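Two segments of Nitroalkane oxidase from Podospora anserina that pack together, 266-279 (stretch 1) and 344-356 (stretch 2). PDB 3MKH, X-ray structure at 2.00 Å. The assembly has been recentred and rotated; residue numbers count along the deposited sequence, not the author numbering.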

# COMPACT_ATOMS: atom_id res chain seq x y z
N ALA A 266 28.31 14.12 12.97
CA ALA A 266 27.42 14.40 11.82
C ALA A 266 26.12 13.61 11.94
O ALA A 266 25.02 14.15 11.75
CB ALA A 266 28.12 14.10 10.51
N PHE A 267 26.24 12.33 12.24
CA PHE A 267 25.08 11.48 12.37
C PHE A 267 24.28 11.84 13.61
O PHE A 267 23.08 11.63 13.66
CB PHE A 267 25.48 10.00 12.36
CG PHE A 267 25.91 9.51 11.00
CD1 PHE A 267 25.17 9.82 9.88
CD2 PHE A 267 27.05 8.74 10.85
CE1 PHE A 267 25.55 9.38 8.62
CE2 PHE A 267 27.43 8.30 9.59
CZ PHE A 267 26.68 8.63 8.47
N GLY A 268 24.95 12.39 14.61
CA GLY A 268 24.26 12.90 15.78
C GLY A 268 23.38 14.06 15.37
O GLY A 268 22.22 14.17 15.78
N ALA A 269 23.93 14.96 14.56
CA ALA A 269 23.16 16.08 14.04
C ALA A 269 21.96 15.54 13.25
O ALA A 269 20.84 16.03 13.41
CB ALA A 269 24.04 16.96 13.16
N PHE A 270 22.18 14.51 12.44
CA PHE A 270 21.10 13.96 11.62
C PHE A 270 20.07 13.17 12.42
O PHE A 270 18.96 12.94 11.94
CB PHE A 270 21.62 13.11 10.46
CG PHE A 270 22.36 13.90 9.41
CD1 PHE A 270 21.74 14.95 8.75
CD2 PHE A 270 23.65 13.57 9.06
CE1 PHE A 270 22.41 15.67 7.77
CE2 PHE A 270 24.33 14.28 8.08
CZ PHE A 270 23.72 15.34 7.44
N ASP A 271 20.42 12.74 13.64
CA ASP A 271 19.42 12.11 14.52
C ASP A 271 18.39 13.14 15.03
O ASP A 271 17.19 12.87 15.07
CB ASP A 271 20.08 11.42 15.71
CG ASP A 271 20.82 10.15 15.33
OD1 ASP A 271 20.57 9.59 14.23
OD2 ASP A 271 21.66 9.70 16.14
N GLY A 272 18.87 14.31 15.43
CA GLY A 272 17.99 15.40 15.83
C GLY A 272 17.16 15.89 14.65
O GLY A 272 15.95 16.13 14.78
N SER A 273 17.80 16.05 13.50
CA SER A 273 17.10 16.57 12.33
C SER A 273 16.00 15.61 11.87
O SER A 273 14.97 16.04 11.34
CB SER A 273 18.08 16.85 11.19
OG SER A 273 18.63 15.64 10.69
N ALA A 274 16.24 14.31 12.07
CA ALA A 274 15.25 13.27 11.72
C ALA A 274 13.91 13.51 12.42
O ALA A 274 12.84 13.33 11.83
CB ALA A 274 15.80 11.88 12.07
N VAL A 275 13.97 13.90 13.69
CA VAL A 275 12.76 14.21 14.45
C VAL A 275 12.03 15.39 13.80
O VAL A 275 10.81 15.37 13.64
CB VAL A 275 13.08 14.55 15.93
CG1 VAL A 275 11.82 14.99 16.70
CG2 VAL A 275 13.75 13.36 16.63
N LEU A 276 12.80 16.40 13.40
CA LEU A 276 12.22 17.62 12.85
C LEU A 276 11.67 17.39 11.44
O LEU A 276 10.73 18.05 11.04
CB LEU A 276 13.24 18.76 12.87
CG LEU A 276 13.24 19.64 14.14
CD1 LEU A 276 12.59 18.99 15.36
CD2 LEU A 276 14.61 20.19 14.46
N VAL A 277 12.26 16.45 10.71
CA VAL A 277 11.69 16.01 9.44
C VAL A 277 10.32 15.35 9.65
O VAL A 277 9.40 15.51 8.83
CB VAL A 277 12.65 15.07 8.65
CG1 VAL A 277 11.91 14.40 7.48
CG2 VAL A 277 13.85 15.87 8.13
N GLY A 278 10.19 14.62 10.75
CA GLY A 278 8.89 14.09 11.15
C GLY A 278 7.90 15.24 11.23
O GLY A 278 6.81 15.22 10.63
N ALA A 279 8.31 16.29 11.92
CA ALA A 279 7.43 17.43 12.11
C ALA A 279 7.13 18.16 10.79
O ALA A 279 6.02 18.68 10.61
CB ALA A 279 7.99 18.38 13.16
N ASP A 344 18.86 3.34 25.96
CA ASP A 344 20.14 3.70 25.34
C ASP A 344 20.03 4.86 24.37
O ASP A 344 18.95 5.14 23.88
CB ASP A 344 20.59 2.51 24.48
CG ASP A 344 21.80 1.83 25.03
OD1 ASP A 344 22.39 2.39 25.98
OD2 ASP A 344 22.18 0.76 24.51
N TYR A 345 21.16 5.47 24.02
CA TYR A 345 21.15 6.38 22.88
C TYR A 345 20.73 5.63 21.61
O TYR A 345 19.99 6.18 20.78
CB TYR A 345 22.50 7.10 22.67
CG TYR A 345 22.39 8.08 21.50
CD1 TYR A 345 21.63 9.24 21.62
CD2 TYR A 345 22.97 7.81 20.27
CE1 TYR A 345 21.49 10.12 20.56
CE2 TYR A 345 22.84 8.70 19.20
CZ TYR A 345 22.10 9.85 19.36
OH TYR A 345 21.94 10.74 18.32
N ASP A 346 21.21 4.40 21.46
CA ASP A 346 20.81 3.53 20.35
C ASP A 346 19.30 3.32 20.31
O ASP A 346 18.70 3.30 19.24
CB ASP A 346 21.47 2.15 20.45
CG ASP A 346 22.92 2.15 20.03
OD1 ASP A 346 23.35 3.09 19.31
OD2 ASP A 346 23.64 1.19 20.41
N ALA A 347 18.68 3.12 21.46
CA ALA A 347 17.22 2.96 21.51
C ALA A 347 16.49 4.25 21.17
O ALA A 347 15.47 4.24 20.47
CB ALA A 347 16.78 2.45 22.86
N ARG A 348 16.99 5.37 21.68
CA ARG A 348 16.34 6.66 21.44
C ARG A 348 16.42 7.00 19.96
O ARG A 348 15.46 7.47 19.34
CB ARG A 348 17.06 7.73 22.25
CG ARG A 348 16.99 7.51 23.77
CD ARG A 348 17.86 8.54 24.48
NE ARG A 348 17.90 8.34 25.92
CZ ARG A 348 18.08 9.32 26.80
NH1 ARG A 348 18.23 10.57 26.37
NH2 ARG A 348 18.11 9.07 28.11
N ARG A 349 17.61 6.77 19.44
CA ARG A 349 17.96 7.02 18.06
C ARG A 349 17.02 6.30 17.10
O ARG A 349 16.61 6.85 16.07
CB ARG A 349 19.38 6.49 17.88
CG ARG A 349 19.88 6.51 16.51
CD ARG A 349 21.37 6.66 16.56
NE ARG A 349 21.77 7.08 15.24
CZ ARG A 349 22.22 6.24 14.33
NH1 ARG A 349 22.38 4.96 14.63
NH2 ARG A 349 22.54 6.71 13.13
N GLU A 350 16.67 5.06 17.43
CA GLU A 350 15.75 4.29 16.59
C GLU A 350 14.41 5.00 16.38
O GLU A 350 13.83 4.93 15.30
CB GLU A 350 15.49 2.88 17.16
CG GLU A 350 14.82 1.96 16.13
CD GLU A 350 14.20 0.70 16.73
OE1 GLU A 350 13.64 0.77 17.85
OE2 GLU A 350 14.25 -0.37 16.07
N LEU A 351 13.91 5.66 17.43
CA LEU A 351 12.64 6.37 17.32
C LEU A 351 12.74 7.62 16.44
O LEU A 351 11.82 7.93 15.71
CB LEU A 351 12.10 6.75 18.70
CG LEU A 351 11.71 5.57 19.61
CD1 LEU A 351 11.02 6.09 20.89
CD2 LEU A 351 10.82 4.57 18.89
N ALA A 352 13.87 8.33 16.53
CA ALA A 352 14.08 9.49 15.66
C ALA A 352 14.05 9.05 14.20
O ALA A 352 13.34 9.63 13.40
CB ALA A 352 15.40 10.18 15.98
N LEU A 353 14.84 8.04 13.87
CA LEU A 353 14.83 7.44 12.53
C LEU A 353 13.43 7.01 12.09
O LEU A 353 13.01 7.24 10.94
CB LEU A 353 15.77 6.24 12.47
CG LEU A 353 17.24 6.55 12.76
CD1 LEU A 353 18.01 5.28 13.12
CD2 LEU A 353 17.85 7.24 11.56
N ALA A 354 12.70 6.37 13.00
CA ALA A 354 11.33 5.95 12.70
C ALA A 354 10.41 7.12 12.33
O ALA A 354 9.63 7.03 11.37
CB ALA A 354 10.73 5.15 13.87
N ALA A 355 10.49 8.20 13.10
CA ALA A 355 9.62 9.35 12.84
C ALA A 355 9.95 9.89 11.46
O ALA A 355 9.05 10.19 10.68
CB ALA A 355 9.79 10.46 13.90
N LYS A 356 11.24 10.02 11.16
CA LYS A 356 11.67 10.54 9.86
C LYS A 356 11.10 9.67 8.74
O LYS A 356 10.49 10.17 7.80
CB LYS A 356 13.20 10.58 9.78
CG LYS A 356 13.78 11.52 8.71
CD LYS A 356 13.70 10.95 7.28
CE LYS A 356 14.70 11.67 6.34
NZ LYS A 356 14.62 11.17 4.92
O HOH W 1 22.62 13.21 19.04

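Residues 266-279 and 345-356 are helices running in broadly the same direction, their axes 38° apart and 7.3 Å at closest approach. The backbones come closest where one partner of each pair is small: Val275 CA lies 5.0 Å from Ala352 CA, and Gly278 CA 4.7 Å from Lys356 CA. At Gly278 an ideal CB would sit only 3.3 Å from Ala355 CB and would also clash with Val275 O of its own helix.

In the middle, Ala352 points its methyl toward the partner helix, where its CB meets Asp271 O at 3.4 Å and Val275 CG2 at 3.6 Å. Val275 directs its CA-to-CB bond away, yet its t rotamer (chi1 175°) still leaves CG2 in reach of that methyl. Lys356 (chi1 t, chi2 m) leads its end away, yet its chain runs past the partner helix: CB lies 3.4 Å from Ala274 O, and CG, CD and CE lie 3.6, 3.9 and 4.1 Å from Val277 CG1, while NZ is bonded elsewhere in the structure.

The polar end centres on Asp271, an m rotamer pointing toward stretch 2. Arg349 and Tyr345 start sideways, but with chi1 t both bring their ends nearer. Arg349 NE forms a salt bridge with Asp271 OD2 (2.8 Å), and Tyr345 OH donates a very short 2.4 Å hydrogen bond to Asp271 OD2, which lies near the ring plane.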